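Local coordinates for protein PfhB2 (Pasteurella multocida, PDB 6U8T) that probably cleaves proteins as a cysteine protease, being the YopT-like domain of a Pasteurella toxin related to virulence proteases of the papain-like clan, at residues M182-H187 with E191-E196; N59-G64 with G68-E73; L97-L102 with S118-V123. The protein carries 1 engineered substitution. All coordinates share one frame; numbering follows the deposited sequence.

Interaction 1 (M182-H187 with E191-E196); sequences MTFPSH and ESWLKE
F184 points its CZ over one face of the W193 indole, 3.3 Å above the plane and displaced from the middle of the indole. The two planes are inclined at 40°, an oblique meeting, and the centroid of the indole's five-membered ring is 5.0 Å from that of the phenyl. F184 CZ comes to 3.4 Å from W193 CD2, one of the two atoms shared by the fused rings. With CG anti to the backbone N (chi1 172°), W193 turns its indole back toward the strand, across the line of F184. The methyl end of selenomethionine M182 meets the indole at its edge, near the ring plane, beside CH2 and CZ2; the modelled separation is too short to be trusted in detail. W193 also meets the ring of F198, and NE1 makes a weak hydrogen bond to S4 OG.

Farther along, E191 N donates to H187 O at 2.8 Å, an ordinary turn of helix, while H187 NE2 hydrogen-bonds G169 O. S186 is the N-cap, its OG taking the backbone N of K189.

The contact thus folds helix 187-201 back against strand 180-184 after a short turn. V5 of helix 4-7 touches M182, F184 and W193, and strand 171-176 pairs with 180-184 alongside.

Interaction 2 (N59-G64 with G68-E73); sequences NTMYEG and GHLKQE
T60 meets K71 first: the extended lysine chain runs back along segment 59-64 and brings NZ to T60 O, a weak hydrogen bond of 3.4 Å. T60 OG1 is used within its own segment, accepting from Y62 N at 2.9 Å in an ST turn that shapes the chain just before the bridge.

M61, a selenomethionine, contributes both its carbonyl and its side chain. M61 O accepts from K71 N at 2.8 Å in a nearly straight bond (168° at the hydrogen), and the CA of L70 also faces this oxygen at 3.3 Å, a CA-H...O contact. M61 CE reaches L70 CD2 at 4.0 Å, the two chains lying side by side.

Y62 is bridged to L70 through the backbone, a single beta bridge. With CG anti to the carbonyl carbon (chi1 -54°), its ring stands alongside the leucine, and L70 CD2 touches the ring edge in plane, 3.6 Å from CD1. The phenol end belongs to the dimer: OH bonds to E181 of the second subunit, and F14 of that subunit stacks on the ring.

E63 closes the bridge, its N donating to H69 O at 3.0 Å. Its side chain crosses K71 at about a right angle, and OE1 rests against the aliphatic CG of the lysine. E63 OE1 and K71 NZ stay 6.1 Å apart.

Two backbone bonds therefore hold the two segments in register, and the apolar side made by M61, Y62 and L70 is separate from the polar one, where K71 runs along T60 and crosses E63. Any attraction between E63 and K71 is likely to be diffuse, since their charged atoms do not touch, whereas the lysine's direct polar link here is the weak one to a carbonyl.

Interaction 3 (L97-L102 with S118-V123); sequences LTDNWL and SRRDEV
D99 and R120 reach toward each other from opposite directions and join in an end-on salt bridge. R120 NH2 donates to D99 OD2 at 3.1 Å, approaching on the syn side of the carboxylate, and this oxygen lies in the guanidinium plane. R120 NH1 donates to D99 OD1, also at 3.1 Å, but from above the carboxylate plane. The mismatch follows from the 46° between the two planes: the ion pair is twisted, and NH1 makes only a weak second bond to OD2.

The arginine chain bends at chi2 (-54°) before it straightens toward the acid. In the second shell, K96 NZ forms a salt bridge with D99 OD2, so that oxygen is shared between two cations, which would be expected to favour the ionised carboxylate. R120 NE has a long, weak ion pair with E111 of the neighbouring strand. P109 touches both D99 and R120.

Helix 91-104 is thereby tied to strand 117-127, which pairs with 111-114. The helix packs its T98 and W101 on helices 20-51 and 72-87, while E122 and V123 continue the sheet into a strand of the second subunit.

In the fold
Interaction 1 is the buried one of the three: aromatic rings joining a sheet strand to the helix that follows it. Interaction 2 lies at the surface and interaction 3 is partly buried; the former combines two backbone bonds with side-chain contacts, the latter rests on one ion pair bringing together a helix and a strand. Interactions 2 and 3 are neighbours, with nearest atoms about 8 Å apart, and the consecutive helices 72-87 and 91-104 link them. Interaction 1 lies on the other side of the chain's centre, its own centre 53 Å from that of interaction 2 and 45 Å from that of interaction 3. All three touch the second subunit.

Interaction 1 (M182-H187 with E191-E196)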
loop_
_atom_site.group_PDB
_atom_site.type_symbol
_atom_site.label_atom_id
_atom_site.label_comp_id
_atom_site.label_asym_id
_atom_site.label_seq_id
_atom_site.Cartn_x
_atom_site.Cartn_y
_atom_site.Cartn_z
HETATM N N MSE C 182 -25.078 -6.050 -4.272
HETATM C CA MSE C 182 -25.924 -6.185 -3.101
HETATM C C MSE C 182 -26.989 -5.083 -3.105
HETATM O O MSE C 182 -26.752 -3.969 -3.584
HETATM C CB MSE C 182 -25.035 -6.095 -1.862
HETATM C CG MSE C 182 -23.952 -7.133 -1.788
HETATM SE SE MSE C 182 -22.230 -6.565 -2.511
HETATM C CE MSE C 182 -21.038 -6.135 -1.070
ATOM N N THR C 183 -28.173 -5.420 -2.588
ATOM C CA THR C 183 -29.292 -4.493 -2.555
ATOM C C THR C 183 -29.795 -4.389 -1.117
ATOM O O THR C 183 -29.918 -5.440 -0.458
ATOM C CB THR C 183 -30.415 -4.917 -3.508
ATOM O OG1 THR C 183 -29.829 -5.170 -4.787
ATOM C CG2 THR C 183 -31.486 -3.861 -3.635
ATOM N N PHE C 184 -30.032 -3.166 -0.637
ATOM C CA PHE C 184 -30.588 -2.881 0.709
ATOM C C PHE C 184 -31.881 -2.095 0.542
ATOM O O PHE C 184 -31.945 -1.178 -0.268
ATOM C CB PHE C 184 -29.561 -2.155 1.574
ATOM C CG PHE C 184 -28.322 -2.966 1.840
ATOM C CD1 PHE C 184 -27.272 -2.950 0.937
ATOM C CD2 PHE C 184 -28.227 -3.786 2.961
ATOM C CE1 PHE C 184 -26.147 -3.722 1.156
ATOM C CE2 PHE C 184 -27.088 -4.545 3.184
ATOM C CZ PHE C 184 -26.055 -4.512 2.277
ATOM N N PRO C 185 -32.957 -2.462 1.275
ATOM C CA PRO C 185 -34.234 -1.772 1.138
ATOM C C PRO C 185 -34.345 -0.448 1.914
ATOM O O PRO C 185 -35.378 0.202 1.762
ATOM C CB PRO C 185 -35.210 -2.824 1.688
ATOM C CG PRO C 185 -34.412 -3.520 2.775
ATOM C CD PRO C 185 -33.003 -3.582 2.240
ATOM N N SER C 186 -33.343 -0.091 2.725
ATOM C CA SER C 186 -33.262 1.192 3.482
ATOM C C SER C 186 -31.806 1.698 3.538
ATOM O O SER C 186 -30.879 0.864 3.464
ATOM C CB SER C 186 -33.817 1.032 4.870
ATOM O OG SER C 186 -32.902 0.327 5.702
ATOM N N HIS C 187 -31.614 3.015 3.667
ATOM C CA HIS C 187 -30.285 3.656 3.883
ATOM C C HIS C 187 -29.669 3.118 5.171
ATOM O O HIS C 187 -28.480 2.807 5.142
ATOM C CB HIS C 187 -30.381 5.190 3.947
ATOM C CG HIS C 187 -30.597 5.849 2.610
ATOM N ND1 HIS C 187 -30.229 7.186 2.344
ATOM C CD2 HIS C 187 -31.106 5.360 1.458
ATOM C CE1 HIS C 187 -30.630 7.463 1.105
ATOM N NE2 HIS C 187 -31.107 6.401 0.536
ATOM N N GLU C 191 -25.986 1.509 5.588
ATOM C CA GLU C 191 -24.977 2.261 6.371
ATOM C C GLU C 191 -24.399 1.345 7.454
ATOM O O GLU C 191 -23.160 1.281 7.566
ATOM C CB GLU C 191 -25.598 3.525 6.958
ATOM C CG GLU C 191 -24.628 4.329 7.793
ATOM C CD GLU C 191 -25.071 5.766 8.061
ATOM O OE1 GLU C 191 -25.599 6.447 7.137
ATOM O OE2 GLU C 191 -24.889 6.212 9.202
ATOM N N SER C 192 -25.247 0.640 8.213
ATOM C CA SER C 192 -24.804 -0.273 9.300
ATOM C C SER C 192 -23.941 -1.390 8.716
ATOM O O SER C 192 -22.875 -1.616 9.250
ATOM C CB SER C 192 -25.953 -0.823 10.055
ATOM O OG SER C 192 -26.745 0.256 10.481
ATOM N N TRP C 193 -24.397 -2.037 7.645
ATOM C CA TRP C 193 -23.680 -3.135 6.955
ATOM C C TRP C 193 -22.318 -2.654 6.472
ATOM O O TRP C 193 -21.348 -3.371 6.706
ATOM C CB TRP C 193 -24.488 -3.671 5.783
ATOM C CG TRP C 193 -23.711 -4.636 4.955
ATOM C CD1 TRP C 193 -23.498 -5.963 5.205
ATOM C CD2 TRP C 193 -23.012 -4.341 3.740
ATOM N NE1 TRP C 193 -22.748 -6.516 4.203
ATOM C CE2 TRP C 193 -22.440 -5.549 3.290
ATOM C CE3 TRP C 193 -22.844 -3.192 2.971
ATOM C CZ2 TRP C 193 -21.714 -5.627 2.110
ATOM C CZ3 TRP C 193 -22.102 -3.260 1.816
ATOM C CH2 TRP C 193 -21.547 -4.463 1.396
ATOM N N LEU C 194 -22.249 -1.497 5.818
ATOM C CA LEU C 194 -21.002 -0.943 5.257
ATOM C C LEU C 194 -20.017 -0.686 6.406
ATOM O O LEU C 194 -18.856 -1.142 6.289
ATOM C CB LEU C 194 -21.295 0.341 4.480
ATOM C CG LEU C 194 -20.184 0.768 3.521
ATOM C CD1 LEU C 194 -20.109 -0.175 2.329
ATOM C CD2 LEU C 194 -20.369 2.187 3.033
ATOM N N LYS C 195 -20.474 -0.048 7.484
ATOM C CA LYS C 195 -19.608 0.383 8.612
ATOM C C LYS C 195 -19.256 -0.805 9.514
ATOM O O LYS C 195 -18.119 -0.872 9.943
ATOM C CB LYS C 195 -20.298 1.492 9.417
ATOM C CG LYS C 195 -20.584 2.763 8.624
ATOM C CD LYS C 195 -21.061 3.919 9.466
ATOM C CE LYS C 195 -20.846 5.256 8.784
ATOM N NZ LYS C 195 -21.438 6.369 9.564
ATOM N N GLU C 196 -20.192 -1.707 9.796
ATOM C CA GLU C 196 -20.029 -2.723 10.873
ATOM C C GLU C 196 -19.541 -4.055 10.300
ATOM O O GLU C 196 -18.941 -4.789 11.079
ATOM C CB GLU C 196 -21.326 -2.940 11.640
ATOM C CG GLU C 196 -21.772 -1.747 12.475
ATOM C CD GLU C 196 -23.192 -1.894 13.032
ATOM O OE1 GLU C 196 -23.724 -3.024 13.019
ATOM O OE2 GLU C 196 -23.801 -0.873 13.437
#

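Interaction 2 (N59-G64 with G68-E73)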
loop_
_atom_site.group_PDB
_atom_site.type_symbol
_atom_site.label_atom_id
_atom_site.label_comp_id
_atom_site.label_asym_id
_atom_site.label_seq_id
_atom_site.Cartn_x
_atom_site.Cartn_y
_atom_site.Cartn_z
ATOM N N ASN C 59 31.334 -14.427 11.224
ATOM C CA ASN C 59 29.960 -14.508 11.788
ATOM C C ASN C 59 28.966 -14.006 10.735
ATOM O O ASN C 59 28.224 -13.059 11.019
ATOM C CB ASN C 59 29.808 -13.759 13.129
ATOM C CG ASN C 59 30.002 -12.250 13.044
ATOM O OD1 ASN C 59 31.094 -11.787 12.702
ATOM N ND2 ASN C 59 28.971 -11.468 13.363
ATOM N N THR C 60 28.966 -14.581 9.543
ATOM C CA THR C 60 28.016 -14.189 8.465
ATOM C C THR C 60 26.646 -14.792 8.787
ATOM O O THR C 60 26.562 -15.769 9.523
ATOM C CB THR C 60 28.598 -14.553 7.098
ATOM O OG1 THR C 60 27.532 -14.188 6.229
ATOM C CG2 THR C 60 28.991 -16.001 6.943
HETATM N N MSE C 61 25.562 -14.168 8.311
HETATM C CA MSE C 61 24.256 -14.815 8.346
HETATM C C MSE C 61 23.983 -15.580 7.052
HETATM O O MSE C 61 22.957 -16.260 6.946
HETATM C CB MSE C 61 23.089 -13.838 8.445
HETATM C CG MSE C 61 23.225 -12.678 9.383
HETATM SE SE MSE C 61 21.465 -11.770 9.325
HETATM C CE MSE C 61 20.736 -11.459 7.543
ATOM N N TYR C 62 24.911 -15.485 6.092
ATOM C CA TYR C 62 24.761 -16.047 4.764
ATOM C C TYR C 62 25.338 -17.460 4.715
ATOM O O TYR C 62 26.446 -17.664 5.221
ATOM C CB TYR C 62 25.396 -15.100 3.736
ATOM C CG TYR C 62 24.872 -13.676 3.832
ATOM C CD1 TYR C 62 23.507 -13.411 3.940
ATOM C CD2 TYR C 62 25.740 -12.590 3.830
ATOM C CE1 TYR C 62 23.028 -12.114 4.010
ATOM C CE2 TYR C 62 25.279 -11.291 3.880
ATOM C CZ TYR C 62 23.922 -11.056 3.999
ATOM O OH TYR C 62 23.438 -9.803 4.131
ATOM N N GLU C 63 24.584 -18.395 4.126
ATOM C CA GLU C 63 24.976 -19.823 3.955
ATOM C C GLU C 63 26.143 -19.893 2.962
ATOM O O GLU C 63 25.947 -19.494 1.830
ATOM C CB GLU C 63 23.765 -20.657 3.493
ATOM C CG GLU C 63 23.946 -22.179 3.612
ATOM C CD GLU C 63 24.724 -22.645 4.831
ATOM O OE1 GLU C 63 24.282 -22.377 5.969
ATOM O OE2 GLU C 63 25.807 -23.254 4.646
ATOM N N GLY C 64 27.311 -20.380 3.390
ATOM C CA GLY C 64 28.532 -20.497 2.568
ATOM C C GLY C 64 28.300 -21.292 1.301
ATOM O O GLY C 64 28.803 -20.892 0.261
ATOM N N GLY C 68 22.725 -17.499 -2.083
ATOM C CA GLY C 68 21.554 -16.618 -2.038
ATOM C C GLY C 68 20.573 -17.032 -0.964
ATOM O O GLY C 68 19.398 -16.746 -1.124
ATOM N N HIS C 69 21.054 -17.681 0.102
ATOM C CA HIS C 69 20.212 -18.143 1.235
ATOM C C HIS C 69 20.861 -17.774 2.557
ATOM O O HIS C 69 22.105 -17.699 2.612
ATOM C CB HIS C 69 19.941 -19.639 1.161
ATOM C CG HIS C 69 19.130 -20.050 -0.011
ATOM N ND1 HIS C 69 17.758 -19.918 -0.031
ATOM C CD2 HIS C 69 19.481 -20.612 -1.187
ATOM C CE1 HIS C 69 17.287 -20.346 -1.194
ATOM N NE2 HIS C 69 18.338 -20.831 -1.917
ATOM N N LEU C 70 20.029 -17.555 3.578
ATOM C CA LEU C 70 20.482 -17.311 4.964
ATOM C C LEU C 70 20.765 -18.676 5.586
ATOM O O LEU C 70 20.226 -19.667 5.097
ATOM C CB LEU C 70 19.415 -16.533 5.736
ATOM C CG LEU C 70 18.959 -15.182 5.165
ATOM C CD1 LEU C 70 18.117 -14.462 6.219
ATOM C CD2 LEU C 70 20.126 -14.285 4.752
ATOM N N LYS C 71 21.653 -18.741 6.580
ATOM C CA LYS C 71 21.868 -19.959 7.393
ATOM C C LYS C 71 20.558 -20.304 8.091
ATOM O O LYS C 71 19.788 -19.339 8.447
ATOM C CB LYS C 71 22.915 -19.677 8.457
ATOM C CG LYS C 71 24.337 -19.553 7.942
ATOM C CD LYS C 71 25.269 -19.160 9.062
ATOM C CE LYS C 71 26.745 -19.318 8.741
ATOM N NZ LYS C 71 27.495 -19.041 9.985
ATOM N N GLN C 72 20.332 -21.599 8.317
ATOM C CA GLN C 72 19.103 -22.158 8.932
ATOM C C GLN C 72 18.937 -21.598 10.353
ATOM O O GLN C 72 17.801 -21.270 10.699
ATOM C CB GLN C 72 19.110 -23.687 8.931
ATOM C CG GLN C 72 17.748 -24.281 9.228
ATOM C CD GLN C 72 16.654 -23.777 8.309
ATOM O OE1 GLN C 72 16.812 -23.758 7.089
ATOM N NE2 GLN C 72 15.537 -23.335 8.887
ATOM N N GLU C 73 20.021 -21.442 11.112
ATOM C CA GLU C 73 20.018 -20.854 12.473
ATOM C C GLU C 73 19.518 -19.395 12.437
ATOM O O GLU C 73 18.777 -19.008 13.347
ATOM C CB GLU C 73 21.420 -20.975 13.077
ATOM C CG GLU C 73 21.701 -20.021 14.231
ATOM C CD GLU C 73 23.056 -20.156 14.914
ATOM O OE1 GLU C 73 24.095 -20.288 14.198
ATOM O OE2 GLU C 73 23.083 -20.119 16.175
#

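Interaction 3 (L97-L102 with S118-V123)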
loop_
_atom_site.group_PDB
_atom_site.type_symbol
_atom_site.label_atom_id
_atom_site.label_comp_id
_atom_site.label_asym_id
_atom_site.label_seq_id
_atom_site.Cartn_x
_atom_site.Cartn_y
_atom_site.Cartn_z
ATOM N N LEU C 97 9.280 -3.720 20.709
ATOM C CA LEU C 97 9.677 -5.135 20.887
ATOM C C LEU C 97 11.008 -5.362 20.151
ATOM O O LEU C 97 11.904 -5.996 20.746
ATOM C CB LEU C 97 8.537 -6.014 20.384
ATOM C CG LEU C 97 8.838 -7.481 20.147
ATOM C CD1 LEU C 97 7.595 -8.242 20.501
ATOM C CD2 LEU C 97 9.228 -7.722 18.706
ATOM N N THR C 98 11.128 -4.875 18.915
ATOM C CA THR C 98 12.347 -5.017 18.090
ATOM C C THR C 98 13.513 -4.316 18.805
ATOM O O THR C 98 14.597 -4.872 18.847
ATOM C CB THR C 98 12.126 -4.467 16.676
ATOM O OG1 THR C 98 11.010 -5.110 16.066
ATOM C CG2 THR C 98 13.330 -4.693 15.800
ATOM N N ASP C 99 13.258 -3.134 19.362
ATOM C CA ASP C 99 14.249 -2.326 20.102
ATOM C C ASP C 99 14.757 -3.102 21.313
ATOM O O ASP C 99 15.968 -3.040 21.557
ATOM C CB ASP C 99 13.664 -0.979 20.520
ATOM C CG ASP C 99 14.709 -0.074 21.129
ATOM O OD1 ASP C 99 15.578 0.361 20.371
ATOM O OD2 ASP C 99 14.652 0.159 22.354
ATOM N N ASN C 100 13.870 -3.769 22.056
ATOM C CA ASN C 100 14.258 -4.570 23.246
ATOM C C ASN C 100 15.161 -5.729 22.798
ATOM O O ASN C 100 16.191 -5.987 23.467
ATOM C CB ASN C 100 13.063 -5.119 24.020
ATOM C CG ASN C 100 12.289 -4.049 24.758
ATOM O OD1 ASN C 100 11.067 -4.096 24.756
ATOM N ND2 ASN C 100 12.951 -3.099 25.396
ATOM N N TRP C 101 14.797 -6.392 21.708
ATOM C CA TRP C 101 15.592 -7.508 21.125
ATOM C C TRP C 101 16.992 -7.001 20.756
ATOM O O TRP C 101 17.980 -7.673 21.115
ATOM C CB TRP C 101 14.884 -8.130 19.917
ATOM C CG TRP C 101 15.575 -9.343 19.390
ATOM C CD1 TRP C 101 15.392 -10.626 19.820
ATOM C CD2 TRP C 101 16.599 -9.392 18.379
ATOM N NE1 TRP C 101 16.234 -11.474 19.152
ATOM C CE2 TRP C 101 16.976 -10.746 18.247
ATOM C CE3 TRP C 101 17.234 -8.439 17.586
ATOM C CZ2 TRP C 101 17.906 -11.177 17.311
ATOM C CZ3 TRP C 101 18.181 -8.857 16.678
ATOM C CH2 TRP C 101 18.523 -10.213 16.554
ATOM N N LEU C 102 17.076 -5.847 20.105
ATOM C CA LEU C 102 18.361 -5.260 19.647
ATOM C C LEU C 102 19.252 -4.966 20.855
ATOM O O LEU C 102 20.453 -5.267 20.784
ATOM C CB LEU C 102 18.099 -4.027 18.791
ATOM C CG LEU C 102 17.690 -4.337 17.349
ATOM C CD1 LEU C 102 17.147 -3.097 16.665
ATOM C CD2 LEU C 102 18.850 -4.919 16.552
ATOM N N SER C 118 17.831 12.585 27.981
ATOM C CA SER C 118 18.000 11.869 26.691
ATOM C C SER C 118 16.664 11.762 25.953
ATOM O O SER C 118 15.625 11.999 26.561
ATOM C CB SER C 118 18.582 10.506 26.865
ATOM O OG SER C 118 19.744 10.611 27.644
ATOM N N ARG C 119 16.753 11.549 24.653
ATOM C CA ARG C 119 15.673 11.015 23.797
ATOM C C ARG C 119 16.330 10.236 22.649
ATOM O O ARG C 119 17.528 10.432 22.394
ATOM C CB ARG C 119 14.758 12.116 23.269
ATOM C CG ARG C 119 15.445 13.038 22.287
ATOM C CD ARG C 119 14.443 13.930 21.586
ATOM N NE ARG C 119 15.134 14.761 20.613
ATOM C CZ ARG C 119 15.560 14.342 19.422
ATOM N NH1 ARG C 119 15.351 13.091 19.030
ATOM N NH2 ARG C 119 16.217 15.180 18.638
ATOM N N ARG C 120 15.579 9.344 22.026
ATOM C CA ARG C 120 16.124 8.453 20.966
ATOM C C ARG C 120 16.513 9.312 19.768
ATOM O O ARG C 120 15.776 10.230 19.448
ATOM C CB ARG C 120 15.122 7.344 20.639
ATOM C CG ARG C 120 14.869 6.425 21.822
ATOM C CD ARG C 120 16.208 5.893 22.316
ATOM N NE ARG C 120 16.112 4.777 23.233
ATOM C CZ ARG C 120 15.772 3.531 22.903
ATOM N NH1 ARG C 120 15.439 3.234 21.655
ATOM N NH2 ARG C 120 15.718 2.600 23.840
ATOM N N ASP C 121 17.660 9.014 19.149
ATOM C CA ASP C 121 18.064 9.591 17.837
ATOM C C ASP C 121 17.286 8.847 16.754
ATOM O O ASP C 121 17.831 7.894 16.177
ATOM C CB ASP C 121 19.581 9.570 17.648
ATOM C CG ASP C 121 20.068 10.256 16.372
ATOM O OD1 ASP C 121 19.270 11.021 15.764
ATOM O OD2 ASP C 121 21.266 10.055 16.006
ATOM N N GLU C 122 16.025 9.213 16.565
ATOM C CA GLU C 122 15.181 8.713 15.445
ATOM C C GLU C 122 14.803 9.916 14.590
ATOM O O GLU C 122 14.492 10.957 15.199
ATOM C CB GLU C 122 13.910 8.026 15.944
ATOM C CG GLU C 122 14.208 6.877 16.858
ATOM C CD GLU C 122 13.019 6.044 17.306
ATOM O OE1 GLU C 122 11.977 6.100 16.611
ATOM O OE2 GLU C 122 13.143 5.342 18.358
ATOM N N VAL C 123 14.859 9.783 13.267
ATOM C CA VAL C 123 14.582 10.906 12.343
ATOM C C VAL C 123 13.415 10.493 11.462
ATOM O O VAL C 123 13.551 9.492 10.719
ATOM C CB VAL C 123 15.834 11.293 11.538
ATOM C CG1 VAL C 123 15.527 12.332 10.478
ATOM C CG2 VAL C 123 16.927 11.821 12.459
#